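Local structure of putative uncharacterized protein (5T8V) at residues 692-697 / 710-715; 724-729 / 777-782; 732-737 / 754-759; 795-800 / 850-855. The protein is the C-terminal part of SCC2, a HEAT-repeat protein of the SCC2/Nipped-B family that probably loads cohesin onto chromatin. One frame throughout, in Å; residues are numbered along the deposited sequence.

Interaction 1: 692-697 / 710-715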
loop_
_atom_site.group_PDB
_atom_site.type_symbol
_atom_site.label_atom_id
_atom_site.label_comp_id
_atom_site.label_asym_id
_atom_site.label_seq_id
_atom_site.Cartn_x
_atom_site.Cartn_y
_atom_site.Cartn_z
ATOM N N GLU A 692 15.416 -7.895 -4.251
ATOM C CA GLU A 692 15.935 -8.212 -2.926
ATOM C C GLU A 692 14.855 -8.039 -1.867
ATOM O O GLU A 692 14.760 -8.837 -0.927
ATOM C CB GLU A 692 17.140 -7.328 -2.610
ATOM C CG GLU A 692 17.976 -7.821 -1.437
ATOM C CD GLU A 692 18.928 -6.762 -0.912
ATOM O OE1 GLU A 692 18.761 -6.337 0.250
ATOM O OE2 GLU A 692 19.836 -6.347 -1.664
ATOM N N THR A 693 14.026 -7.002 -2.005
ATOM C CA THR A 693 12.924 -6.807 -1.071
ATOM C C THR A 693 11.826 -7.840 -1.286
ATOM O O THR A 693 11.149 -8.232 -0.329
ATOM C CB THR A 693 12.360 -5.391 -1.212
ATOM O OG1 THR A 693 13.382 -4.439 -0.889
ATOM C CG2 THR A 693 11.167 -5.180 -0.286
ATOM N N VAL A 694 11.635 -8.293 -2.525
ATOM C CA VAL A 694 10.620 -9.305 -2.799
ATOM C C VAL A 694 11.004 -10.632 -2.154
ATOM O O VAL A 694 10.206 -11.243 -1.433
ATOM C CB VAL A 694 10.412 -9.451 -4.318
ATOM C CG1 VAL A 694 9.441 -10.589 -4.632
ATOM C CG2 VAL A 694 9.900 -8.143 -4.906
ATOM N N VAL A 695 12.232 -11.099 -2.398
ATOM C CA VAL A 695 12.647 -12.391 -1.856
ATOM C C VAL A 695 12.647 -12.364 -0.336
ATOM O O VAL A 695 12.375 -13.383 0.310
ATOM C CB VAL A 695 14.029 -12.798 -2.407
ATOM C CG1 VAL A 695 14.008 -12.816 -3.920
ATOM C CG2 VAL A 695 15.120 -11.866 -1.895
ATOM N N ASN A 696 12.964 -11.216 0.263
ATOM C CA ASN A 696 12.876 -11.102 1.714
ATOM C C ASN A 696 11.462 -11.405 2.193
ATOM O O ASN A 696 11.273 -12.081 3.212
ATOM C CB ASN A 696 13.313 -9.707 2.158
ATOM C CG ASN A 696 14.800 -9.478 1.972
ATOM O OD1 ASN A 696 15.493 -10.291 1.362
ATOM N ND2 ASN A 696 15.299 -8.366 2.498
ATOM N N ARG A 697 10.455 -10.934 1.456
ATOM C CA ARG A 697 9.071 -11.214 1.815
ATOM C C ARG A 697 8.746 -12.700 1.770
ATOM O O ARG A 697 7.680 -13.095 2.254
ATOM C CB ARG A 697 8.126 -10.446 0.887
ATOM C CG ARG A 697 8.322 -8.935 0.909
ATOM C CD ARG A 697 7.570 -8.270 2.050
ATOM N NE ARG A 697 8.073 -8.672 3.362
ATOM C CZ ARG A 697 9.163 -8.171 3.937
ATOM N NH1 ARG A 697 9.886 -7.243 3.319
ATOM N NH2 ARG A 697 9.534 -8.604 5.135
ATOM N N MET A 710 6.335 -14.544 -4.044
ATOM C CA MET A 710 7.030 -15.542 -4.847
ATOM C C MET A 710 6.416 -15.719 -6.229
ATOM O O MET A 710 7.115 -16.165 -7.147
ATOM C CB MET A 710 7.079 -16.882 -4.109
ATOM C CG MET A 710 5.741 -17.471 -3.720
ATOM S SD MET A 710 5.936 -18.993 -2.765
ATOM C CE MET A 710 6.753 -18.394 -1.286
ATOM N N LYS A 711 5.141 -15.372 -6.412
ATOM C CA LYS A 711 4.598 -15.293 -7.765
ATOM C C LYS A 711 5.235 -14.135 -8.528
ATOM O O LYS A 711 5.706 -14.299 -9.664
ATOM C CB LYS A 711 3.077 -15.140 -7.711
ATOM C CG LYS A 711 2.357 -15.546 -8.992
ATOM C CD LYS A 711 2.335 -17.059 -9.166
ATOM C CE LYS A 711 1.573 -17.466 -10.420
ATOM N NZ LYS A 711 1.541 -18.946 -10.607
ATOM N N LEU A 712 5.268 -12.953 -7.908
ATOM C CA LEU A 712 5.995 -11.830 -8.489
ATOM C C LEU A 712 7.443 -12.208 -8.776
ATOM O O LEU A 712 7.978 -11.898 -9.847
ATOM C CB LEU A 712 5.931 -10.628 -7.547
ATOM C CG LEU A 712 6.773 -9.404 -7.917
ATOM C CD1 LEU A 712 6.323 -8.813 -9.241
ATOM C CD2 LEU A 712 6.705 -8.362 -6.812
ATOM N N ALA A 713 8.092 -12.888 -7.827
ATOM C CA ALA A 713 9.472 -13.312 -8.030
ATOM C C ALA A 713 9.590 -14.293 -9.185
ATOM O O ALA A 713 10.636 -14.356 -9.840
ATOM C CB ALA A 713 10.025 -13.932 -6.749
ATOM N N LYS A 714 8.541 -15.077 -9.444
ATOM C CA LYS A 714 8.531 -15.937 -10.623
ATOM C C LYS A 714 8.518 -15.104 -11.898
ATOM O O LYS A 714 9.366 -15.286 -12.785
ATOM C CB LYS A 714 7.323 -16.873 -10.572
ATOM C CG LYS A 714 6.973 -17.563 -11.889
ATOM C CD LYS A 714 5.632 -18.267 -11.783
ATOM C CE LYS A 714 5.093 -18.637 -13.153
ATOM N NZ LYS A 714 3.729 -19.226 -13.068
ATOM N N ASP A 715 7.561 -14.177 -12.006
ATOM C CA ASP A 715 7.521 -13.303 -13.174
ATOM C C ASP A 715 8.872 -12.635 -13.405
ATOM O O ASP A 715 9.370 -12.589 -14.539
ATOM C CB ASP A 715 6.423 -12.251 -13.004
ATOM C CG ASP A 715 5.030 -12.859 -12.991
ATOM O OD1 ASP A 715 4.818 -13.880 -13.682
ATOM O OD2 ASP A 715 4.148 -12.316 -12.292
#
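The backbone bond from Lys714 N to Met710 O, 2.9 Å long, closes the helical turn that presents Leu712 and Ala713 to Val694. No hydrogen bond crosses between 692-697 and 710-715. The contact is a small apolar one, and all three residues are buried. Val694 uses both of its methyls. CG2 lies 3.7 Å from Leu712 CD2. CG1 sits 4.0 Å from Ala713 CB, with Leu712 CD2 at 4.1 Å from the same methyl. The valine fork therefore spans two consecutive residues of the other helix. With CG1 anti to the backbone N (chi1 175°), one branch is set against the alanine and the other against the leucine. The Leu712 side chain crosses that of Val694 at about a right angle and touches it with a single methyl, CD2. Ala713 has only CB to offer, which lets the helices come near: the CA atoms of Val694 and Ala713 are 6.7 Å apart. Helix 666-682 adds Ile676 against Val694 and Ser677 against Leu712. Ala713 also meets Phe698 and Ile729. The contact joins helix 685-696 to the next one, 703-719, in the HEAT-repeat alpha solenoid.

Interaction 2: 724-729 / 777-782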
loop_
_atom_site.group_PDB
_atom_site.type_symbol
_atom_site.label_atom_id
_atom_site.label_comp_id
_atom_site.label_asym_id
_atom_site.label_seq_id
_atom_site.Cartn_x
_atom_site.Cartn_y
_atom_site.Cartn_z
ATOM N N VAL A 724 22.682 -13.748 -11.064
ATOM C CA VAL A 724 22.685 -13.532 -9.620
ATOM C C VAL A 724 21.254 -13.436 -9.101
ATOM O O VAL A 724 20.872 -14.125 -8.144
ATOM C CB VAL A 724 23.505 -12.278 -9.267
ATOM C CG1 VAL A 724 23.623 -12.115 -7.754
ATOM C CG2 VAL A 724 24.893 -12.346 -9.899
ATOM N N LEU A 725 20.439 -12.584 -9.729
ATOM C CA LEU A 725 19.024 -12.514 -9.384
ATOM C C LEU A 725 18.379 -13.890 -9.470
ATOM O O LEU A 725 17.921 -14.436 -8.463
ATOM C CB LEU A 725 18.293 -11.537 -10.307
ATOM C CG LEU A 725 18.573 -10.038 -10.192
ATOM C CD1 LEU A 725 17.491 -9.283 -10.950
ATOM C CD2 LEU A 725 18.655 -9.567 -8.742
ATOM N N ARG A 726 18.342 -14.467 -10.674
ATOM C CA ARG A 726 17.666 -15.746 -10.870
ATOM C C ARG A 726 18.092 -16.772 -9.827
ATOM O O ARG A 726 17.254 -17.504 -9.286
ATOM C CB ARG A 726 17.943 -16.272 -12.281
ATOM C CG ARG A 726 17.046 -15.671 -13.356
ATOM C CD ARG A 726 17.382 -16.220 -14.733
ATOM N NE ARG A 726 16.352 -15.910 -15.721
ATOM C CZ ARG A 726 16.427 -16.231 -17.011
ATOM N NH1 ARG A 726 17.489 -16.870 -17.482
ATOM N NH2 ARG A 726 15.439 -15.908 -17.833
ATOM N N SER A 727 19.389 -16.836 -9.521
ATOM C CA SER A 727 19.865 -17.806 -8.540
ATOM C C SER A 727 19.334 -17.491 -7.145
ATOM O O SER A 727 18.969 -18.404 -6.396
ATOM C CB SER A 727 21.393 -17.849 -8.539
ATOM O OG SER A 727 21.944 -16.592 -8.189
ATOM N N ALA A 728 19.281 -16.209 -6.774
ATOM C CA ALA A 728 18.734 -15.846 -5.469
ATOM C C ALA A 728 17.245 -16.173 -5.386
ATOM O O ALA A 728 16.771 -16.727 -4.383
ATOM C CB ALA A 728 18.976 -14.361 -5.199
ATOM N N ILE A 729 16.492 -15.826 -6.433
ATOM C CA ILE A 729 15.077 -16.188 -6.521
ATOM C C ILE A 729 14.912 -17.685 -6.298
ATOM O O ILE A 729 14.162 -18.128 -5.421
ATOM C CB ILE A 729 14.494 -15.774 -7.885
ATOM C CG1 ILE A 729 14.720 -14.283 -8.183
ATOM C CG2 ILE A 729 13.007 -16.111 -7.958
ATOM C CD1 ILE A 729 13.992 -13.345 -7.273
ATOM N N VAL A 777 21.404 -25.567 -16.465
ATOM C CA VAL A 777 22.362 -26.246 -15.593
ATOM C C VAL A 777 23.177 -25.229 -14.803
ATOM O O VAL A 777 23.376 -25.376 -13.591
ATOM C CB VAL A 777 23.268 -27.192 -16.406
ATOM C CG1 VAL A 777 23.940 -26.471 -17.554
ATOM C CG2 VAL A 777 24.315 -27.830 -15.505
ATOM N N ILE A 778 23.663 -24.181 -15.472
ATOM C CA ILE A 778 24.477 -23.189 -14.776
ATOM C C ILE A 778 23.672 -22.544 -13.655
ATOM O O ILE A 778 24.155 -22.394 -12.527
ATOM C CB ILE A 778 25.021 -22.142 -15.765
ATOM C CG1 ILE A 778 25.990 -22.808 -16.748
ATOM C CG2 ILE A 778 25.739 -21.017 -15.013
ATOM C CD1 ILE A 778 26.483 -21.898 -17.859
ATOM N N LEU A 779 22.428 -22.162 -13.947
ATOM C CA LEU A 779 21.586 -21.548 -12.925
ATOM C C LEU A 779 21.385 -22.486 -11.743
ATOM O O LEU A 779 21.337 -22.042 -10.588
ATOM C CB LEU A 779 20.239 -21.146 -13.522
ATOM C CG LEU A 779 20.244 -19.975 -14.510
ATOM C CD1 LEU A 779 18.854 -19.781 -15.092
ATOM C CD2 LEU A 779 20.729 -18.691 -13.855
ATOM N N MET A 780 21.263 -23.787 -12.009
ATOM C CA MET A 780 21.136 -24.747 -10.917
ATOM C C MET A 780 22.407 -24.786 -10.078
ATOM O O MET A 780 22.352 -24.715 -8.845
ATOM C CB MET A 780 20.814 -26.133 -11.475
ATOM C CG MET A 780 19.481 -26.208 -12.200
ATOM S SD MET A 780 19.077 -27.875 -12.736
ATOM C CE MET A 780 18.694 -28.639 -11.171
ATOM N N VAL A 781 23.565 -24.893 -10.734
ATOM C CA VAL A 781 24.832 -24.939 -10.008
ATOM C C VAL A 781 24.976 -23.707 -9.124
ATOM O O VAL A 781 25.282 -23.810 -7.930
ATOM C CB VAL A 781 26.010 -25.069 -10.992
ATOM C CG1 VAL A 781 27.340 -25.015 -10.254
ATOM C CG2 VAL A 781 25.903 -26.367 -11.774
ATOM N N GLN A 782 24.763 -22.522 -9.697
ATOM C CA GLN A 782 24.838 -21.299 -8.907
ATOM C C GLN A 782 23.853 -21.333 -7.747
ATOM O O GLN A 782 24.179 -20.903 -6.633
ATOM C CB GLN A 782 24.571 -20.081 -9.790
ATOM C CG GLN A 782 25.765 -19.636 -10.623
ATOM C CD GLN A 782 25.512 -18.335 -11.368
ATOM O OE1 GLN A 782 25.807 -18.225 -12.558
ATOM N NE2 GLN A 782 24.972 -17.339 -10.668
#
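Within the HEAT-repeat solenoid, Arg726 and Ser727 of helix 723-735 face Leu779 and Gln782 of helix 773-786. These helices are not consecutive: helix 742-755 lies between them in the chain. The two short helical segments cross at -61°, with their axes 9.0 Å apart at closest approach. The contact is partly buried, and no hydrogen bond joins the segments. Leu779 spreads its methyls along the arginine. CD2 is 4.0 Å from Arg726 CB, near the root of the chain. CD1 is 3.9 Å from Arg726 CD, farther out, and approaches the guanidinium obliquely. Extended from CG to NE, the Arg726 chain lays its aliphatic part along the leucine. Its polar end is used elsewhere: NE bonds to Tyr717 O, and the guanidinium makes a cation-pi contact with the Tyr717 ring. Ser727 lies where the backbones come nearest, its CA 6.0 Å from that of Leu779. Its OG sits between the backbone N and the carbonyl carbon (chi1 61°). That torsion turns it back to its own helix, where Val724 O is 2.7 Å from OG and Arg723 O is a further partner. Gln782 runs out past the serine with its chain extended beyond CG. Its CB lies 4.1 Å from Ser727 CB, while its NE2 stops 4.0 Å from Ser727 OG, too far for a hydrogen bond.

Interaction 3: 732-737 / 754-759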
loop_
_atom_site.group_PDB
_atom_site.type_symbol
_atom_site.label_atom_id
_atom_site.label_comp_id
_atom_site.label_asym_id
_atom_site.label_seq_id
_atom_site.Cartn_x
_atom_site.Cartn_y
_atom_site.Cartn_z
ATOM N N GLY A 732 15.555 -18.855 -2.719
ATOM C CA GLY A 732 14.455 -18.583 -1.803
ATOM C C GLY A 732 13.261 -19.487 -2.050
ATOM O O GLY A 732 12.732 -20.116 -1.125
ATOM N N LEU A 733 12.814 -19.559 -3.307
ATOM C CA LEU A 733 11.720 -20.455 -3.667
ATOM C C LEU A 733 11.966 -21.858 -3.136
ATOM O O LEU A 733 11.087 -22.465 -2.513
ATOM C CB LEU A 733 11.551 -20.487 -5.188
ATOM C CG LEU A 733 10.866 -19.281 -5.827
ATOM C CD1 LEU A 733 11.081 -19.286 -7.333
ATOM C CD2 LEU A 733 9.384 -19.281 -5.506
ATOM N N LEU A 734 13.164 -22.392 -3.378
ATOM C CA LEU A 734 13.481 -23.728 -2.889
ATOM C C LEU A 734 13.425 -23.783 -1.368
ATOM O O LEU A 734 12.887 -24.737 -0.797
ATOM C CB LEU A 734 14.852 -24.163 -3.399
ATOM C CG LEU A 734 14.879 -24.726 -4.825
ATOM C CD1 LEU A 734 16.285 -24.727 -5.408
ATOM C CD2 LEU A 734 14.309 -26.138 -4.844
ATOM N N HIS A 735 13.960 -22.762 -0.692
ATOM C CA HIS A 735 13.859 -22.720 0.764
ATOM C C HIS A 735 12.410 -22.776 1.226
ATOM O O HIS A 735 12.132 -23.236 2.340
ATOM C CB HIS A 735 14.528 -21.460 1.312
ATOM C CG HIS A 735 15.905 -21.690 1.848
ATOM N ND1 HIS A 735 17.042 -21.479 1.098
ATOM C CD2 HIS A 735 16.329 -22.116 3.061
ATOM C CE1 HIS A 735 18.106 -21.764 1.827
ATOM N NE2 HIS A 735 17.701 -22.153 3.022
ATOM N N ARG A 736 11.475 -22.317 0.396
ATOM C CA ARG A 736 10.067 -22.289 0.768
ATOM C C ARG A 736 9.339 -23.595 0.464
ATOM O O ARG A 736 8.103 -23.617 0.480
ATOM C CB ARG A 736 9.365 -21.126 0.062
ATOM C CG ARG A 736 9.866 -19.753 0.491
ATOM C CD ARG A 736 9.092 -19.214 1.690
ATOM N NE ARG A 736 9.158 -20.091 2.856
ATOM C CZ ARG A 736 10.127 -20.069 3.767
ATOM N NH1 ARG A 736 11.135 -19.212 3.663
ATOM N NH2 ARG A 736 10.089 -20.910 4.792
ATOM N N VAL A 737 10.065 -24.682 0.191
ATOM C CA VAL A 737 9.412 -25.977 0.025
ATOM C C VAL A 737 9.117 -26.607 1.381
ATOM O O VAL A 737 8.133 -27.341 1.526
ATOM C CB VAL A 737 10.272 -26.907 -0.849
ATOM C CG1 VAL A 737 9.624 -28.286 -0.973
ATOM C CG2 VAL A 737 10.481 -26.298 -2.226
ATOM N N GLU A 754 8.050 -25.180 -13.092
ATOM C CA GLU A 754 7.865 -24.384 -14.300
ATOM C C GLU A 754 9.181 -23.773 -14.774
ATOM O O GLU A 754 9.520 -23.857 -15.961
ATOM C CB GLU A 754 6.824 -23.292 -14.051
ATOM C CG GLU A 754 6.492 -22.471 -15.286
ATOM C CD GLU A 754 5.381 -21.473 -15.038
ATOM O OE1 GLU A 754 4.722 -21.565 -13.979
ATOM O OE2 GLU A 754 5.166 -20.595 -15.900
ATOM N N ILE A 755 9.937 -23.156 -13.864
ATOM C CA ILE A 755 11.106 -22.379 -14.267
ATOM C C ILE A 755 12.371 -23.219 -14.430
ATOM O O ILE A 755 13.286 -22.801 -15.153
ATOM C CB ILE A 755 11.380 -21.237 -13.269
ATOM C CG1 ILE A 755 11.690 -21.792 -11.872
ATOM C CG2 ILE A 755 10.189 -20.284 -13.225
ATOM C CD1 ILE A 755 12.088 -20.733 -10.857
ATOM N N TRP A 756 12.451 -24.382 -13.786
ATOM C CA TRP A 756 13.629 -25.240 -13.870
ATOM C C TRP A 756 13.398 -26.493 -14.700
ATOM O O TRP A 756 14.223 -26.824 -15.559
ATOM C CB TRP A 756 14.093 -25.643 -12.461
ATOM C CG TRP A 756 15.037 -24.666 -11.825
ATOM C CD1 TRP A 756 15.165 -23.338 -12.111
ATOM C CD2 TRP A 756 15.995 -24.949 -10.798
ATOM N NE1 TRP A 756 16.138 -22.776 -11.322
ATOM C CE2 TRP A 756 16.664 -23.745 -10.508
ATOM C CE3 TRP A 756 16.349 -26.103 -10.094
ATOM C CZ2 TRP A 756 17.667 -23.661 -9.545
ATOM C CZ3 TRP A 756 17.345 -26.018 -9.138
ATOM C CH2 TRP A 756 17.993 -24.806 -8.874
ATOM N N PHE A 757 12.298 -27.204 -14.465
ATOM C CA PHE A 757 12.061 -28.483 -15.123
ATOM C C PHE A 757 10.883 -28.398 -16.084
ATOM O O PHE A 757 9.861 -29.064 -15.885
ATOM C CB PHE A 757 11.819 -29.571 -14.076
ATOM C CG PHE A 757 12.849 -29.593 -12.984
ATOM C CD1 PHE A 757 14.131 -30.053 -13.232
ATOM C CD2 PHE A 757 12.536 -29.151 -11.710
ATOM C CE1 PHE A 757 15.080 -30.074 -12.231
ATOM C CE2 PHE A 757 13.482 -29.169 -10.704
ATOM C CZ PHE A 757 14.755 -29.631 -10.965
ATOM N N ALA A 758 11.020 -27.587 -17.128
ATOM C CA ALA A 758 9.999 -27.454 -18.154
ATOM C C ALA A 758 10.650 -27.486 -19.528
ATOM O O ALA A 758 11.803 -27.071 -19.680
ATOM C CB ALA A 758 9.208 -26.148 -17.990
ATOM N N PRO A 759 9.933 -27.971 -20.557
ATOM C CA PRO A 759 10.513 -28.018 -21.902
ATOM C C PRO A 759 10.259 -26.747 -22.707
ATOM O O PRO A 759 11.168 -25.925 -22.832
ATOM C CB PRO A 759 9.806 -29.218 -22.537
ATOM C CG PRO A 759 8.495 -29.355 -21.778
ATOM C CD PRO A 759 8.548 -28.469 -20.558
#
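Two apolar contacts join Leu733 and Leu734 to Ile755 and Trp756, and all four residues are buried. The first is purely aliphatic. Leu733 and Ile755 reach toward each other tip to tip, CD1 of the leucine 3.9 Å from CD1 of the isoleucine. Both side chains are needed to span the gap, since their CA atoms are 10.8 Å apart. Ile755 has CG1 between the backbone N and the carbonyl carbon (chi1 62°), and the chain runs on extended to CD1, the atom that meets Leu733. The second contact is aliphatic on aromatic. Leu734 CD1 lies 3.9 Å from Trp756 CH2, at the far end of the six-membered ring, and comes to the indole obliquely. The two side chains cross at about a right angle. Within the same segment, Phe757 packs against the tryptophan. Phe757 CZ stands at the edge of the indole, in its plane, and Trp756 CB lies 3.9 Å above one face of the Phe757 ring. Polar bonds lie outside the contact. Trp756 NE1 makes a weak hydrogen bond to Tyr717 OH, and Glu754 OE1 pairs with Lys714 NZ in a salt bridge. Met780 and Thr783 of helix 773-786 also touch the tryptophan. Apolar side chains from the end of helix 723-735 meet those at and just after the end of helix 742-755, two consecutive helices of the HEAT-repeat solenoid.

Interaction 4: 795-800 / 850-855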
loop_
_atom_site.group_PDB
_atom_site.type_symbol
_atom_site.label_atom_id
_atom_site.label_comp_id
_atom_site.label_asym_id
_atom_site.label_seq_id
_atom_site.Cartn_x
_atom_site.Cartn_y
_atom_site.Cartn_z
ATOM N N LYS A 795 14.246 -33.459 -2.345
ATOM C CA LYS A 795 12.838 -33.799 -2.172
ATOM C C LYS A 795 11.950 -33.181 -3.246
ATOM O O LYS A 795 10.857 -33.700 -3.498
ATOM C CB LYS A 795 12.364 -33.376 -0.781
ATOM C CG LYS A 795 12.858 -34.295 0.329
ATOM C CD LYS A 795 12.152 -35.653 0.301
ATOM C CE LYS A 795 12.978 -36.734 0.984
ATOM N NZ LYS A 795 14.157 -37.149 0.166
ATOM N N VAL A 796 12.384 -32.095 -3.887
ATOM C CA VAL A 796 11.645 -31.570 -5.032
ATOM C C VAL A 796 11.741 -32.539 -6.204
ATOM O O VAL A 796 10.736 -32.863 -6.849
ATOM C CB VAL A 796 12.163 -30.172 -5.418
ATOM C CG1 VAL A 796 11.431 -29.645 -6.650
ATOM C CG2 VAL A 796 11.998 -29.202 -4.260
ATOM N N LEU A 797 12.954 -33.013 -6.497
ATOM C CA LEU A 797 13.134 -33.961 -7.591
ATOM C C LEU A 797 12.390 -35.263 -7.324
ATOM O O LEU A 797 11.843 -35.873 -8.250
ATOM C CB LEU A 797 14.624 -34.234 -7.811
ATOM C CG LEU A 797 15.381 -33.213 -8.661
ATOM C CD1 LEU A 797 16.879 -33.448 -8.558
ATOM C CD2 LEU A 797 14.932 -33.282 -10.114
ATOM N N GLN A 798 12.359 -35.709 -6.067
ATOM C CA GLN A 798 11.646 -36.943 -5.752
ATOM C C GLN A 798 10.137 -36.740 -5.817
ATOM O O GLN A 798 9.412 -37.602 -6.327
ATOM C CB GLN A 798 12.068 -37.459 -4.378
ATOM C CG GLN A 798 13.340 -38.288 -4.417
ATOM C CD GLN A 798 13.775 -38.758 -3.047
ATOM O OE1 GLN A 798 13.212 -38.352 -2.029
ATOM N NE2 GLN A 798 14.782 -39.623 -3.012
ATOM N N ALA A 799 9.644 -35.609 -5.311
ATOM C CA ALA A 799 8.228 -35.288 -5.440
ATOM C C ALA A 799 7.825 -35.001 -6.880
ATOM O O ALA A 799 6.625 -34.946 -7.170
ATOM C CB ALA A 799 7.879 -34.086 -4.562
ATOM N N LEU A 800 8.789 -34.820 -7.780
ATOM C CA LEU A 800 8.521 -34.511 -9.179
ATOM C C LEU A 800 8.585 -35.739 -10.077
ATOM O O LEU A 800 7.744 -35.892 -10.967
ATOM C CB LEU A 800 9.521 -33.460 -9.675
ATOM C CG LEU A 800 9.251 -32.730 -10.994
ATOM C CD1 LEU A 800 10.041 -31.436 -11.009
ATOM C CD2 LEU A 800 9.617 -33.565 -12.211
ATOM N N ALA A 850 21.785 -37.701 -8.181
ATOM C CA ALA A 850 21.951 -39.137 -7.992
ATOM C C ALA A 850 21.216 -39.614 -6.747
ATOM O O ALA A 850 20.669 -40.723 -6.726
ATOM C CB ALA A 850 23.435 -39.484 -7.908
ATOM N N LYS A 851 21.190 -38.791 -5.695
ATOM C CA LYS A 851 20.412 -39.147 -4.513
ATOM C C LYS A 851 18.925 -39.224 -4.838
ATOM O O LYS A 851 18.220 -40.113 -4.346
ATOM C CB LYS A 851 20.670 -38.135 -3.395
ATOM C CG LYS A 851 19.592 -38.072 -2.311
ATOM C CD LYS A 851 19.395 -39.406 -1.598
ATOM C CE LYS A 851 18.211 -39.339 -0.643
ATOM N NZ LYS A 851 17.859 -40.669 -0.074
ATOM N N ALA A 852 18.431 -38.307 -5.671
ATOM C CA ALA A 852 16.998 -38.254 -5.946
ATOM C C ALA A 852 16.560 -39.412 -6.836
ATOM O O ALA A 852 15.588 -40.112 -6.526
ATOM C CB ALA A 852 16.639 -36.917 -6.591
ATOM N N GLU A 853 17.259 -39.626 -7.950
ATOM C CA GLU A 853 16.868 -40.666 -8.899
ATOM C C GLU A 853 18.100 -41.076 -9.692
ATOM O O GLU A 853 18.552 -40.326 -10.564
ATOM C CB GLU A 853 15.760 -40.166 -9.820
ATOM C CG GLU A 853 15.293 -41.183 -10.845
ATOM C CD GLU A 853 14.696 -42.424 -10.209
ATOM O OE1 GLU A 853 14.126 -42.308 -9.105
ATOM O OE2 GLU A 853 14.801 -43.513 -10.813
ATOM N N ALA A 854 18.630 -42.263 -9.395
ATOM C CA ALA A 854 19.828 -42.751 -10.067
ATOM C C ALA A 854 19.560 -43.238 -11.484
ATOM O O ALA A 854 20.506 -43.365 -12.269
ATOM C CB ALA A 854 20.455 -43.884 -9.256
ATOM N N SER A 855 18.300 -43.515 -11.829
ATOM C CA SER A 855 17.969 -43.966 -13.177
ATOM C C SER A 855 18.458 -43.001 -14.250
ATOM O O SER A 855 18.639 -43.412 -15.401
ATOM C CB SER A 855 16.456 -44.149 -13.306
ATOM O OG SER A 855 16.082 -44.353 -14.656
#
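Ala852 and Gln798 have the most surface buried here, and Lys851 and Leu797 complete the contact. Ala852, in the last turn of helix 839-852, points its CB at helix 791-801. That methyl lies 3.6 Å from Leu797 CB and also touches Leu797 CD1. The alanine is small enough for the backbones to come near: the CA atoms of Gln798 and Ala852 are 5.5 Å apart. Gln798 runs alongside the end of the other helix, its chain extended beyond CG. Its CG is 3.6 Å from Ala852 O. Its NE2 lies 3.6 Å from Ala852 O and 3.7 Å from Lys851 O, so the amide nitrogen lies near the last carbonyls of helix 839-852 without a hydrogen bond to either. The other side of the amide is held within its own helix. Lys795 NZ donates to Gln798 OE1 over 2.7 Å. The ammonium approaches from above the plane of the amide carbonyl, tilted 38° out of it. Lys851 comes in from its own helix with a chain bent at chi2 (60°), and its CE is 4.2 Å from Gln798 NE2. Lys795 NZ and Lys851 NZ, of like charge, come within 5.1 Å of each other without touching. With an alanine at Gln798, the Lys795 ammonium would probably lose its amide acceptor, and the end of helix 839-852 its polar neighbour. Farther in, Leu797 packs on Cys815 of helix 808-824 and on Phe757, while helix 878-891 touches Ala850 and Lys851 on helix 839-852, through Val891 and Arg890.

Interactions 1 and 3 are buried and wholly apolar across their segments. Interactions 2 and 4 are only partly buried, and there long polar side chains, an arginine, a lysine and glutamines, take part. Helix 723-735 serves both interaction 2 and interaction 3, and interaction 3 is nested inside the loop that interaction 2 closes. Met780 joins these two by packing on Phe757. Interaction 1 meets interaction 3 through Met710 on Leu733. Interaction 4 is tied to interaction 3 by Phe757 and Val737, but does not touch interactions 1 or 2. Together they run along the solenoid from helix 685-696 to helix 839-852.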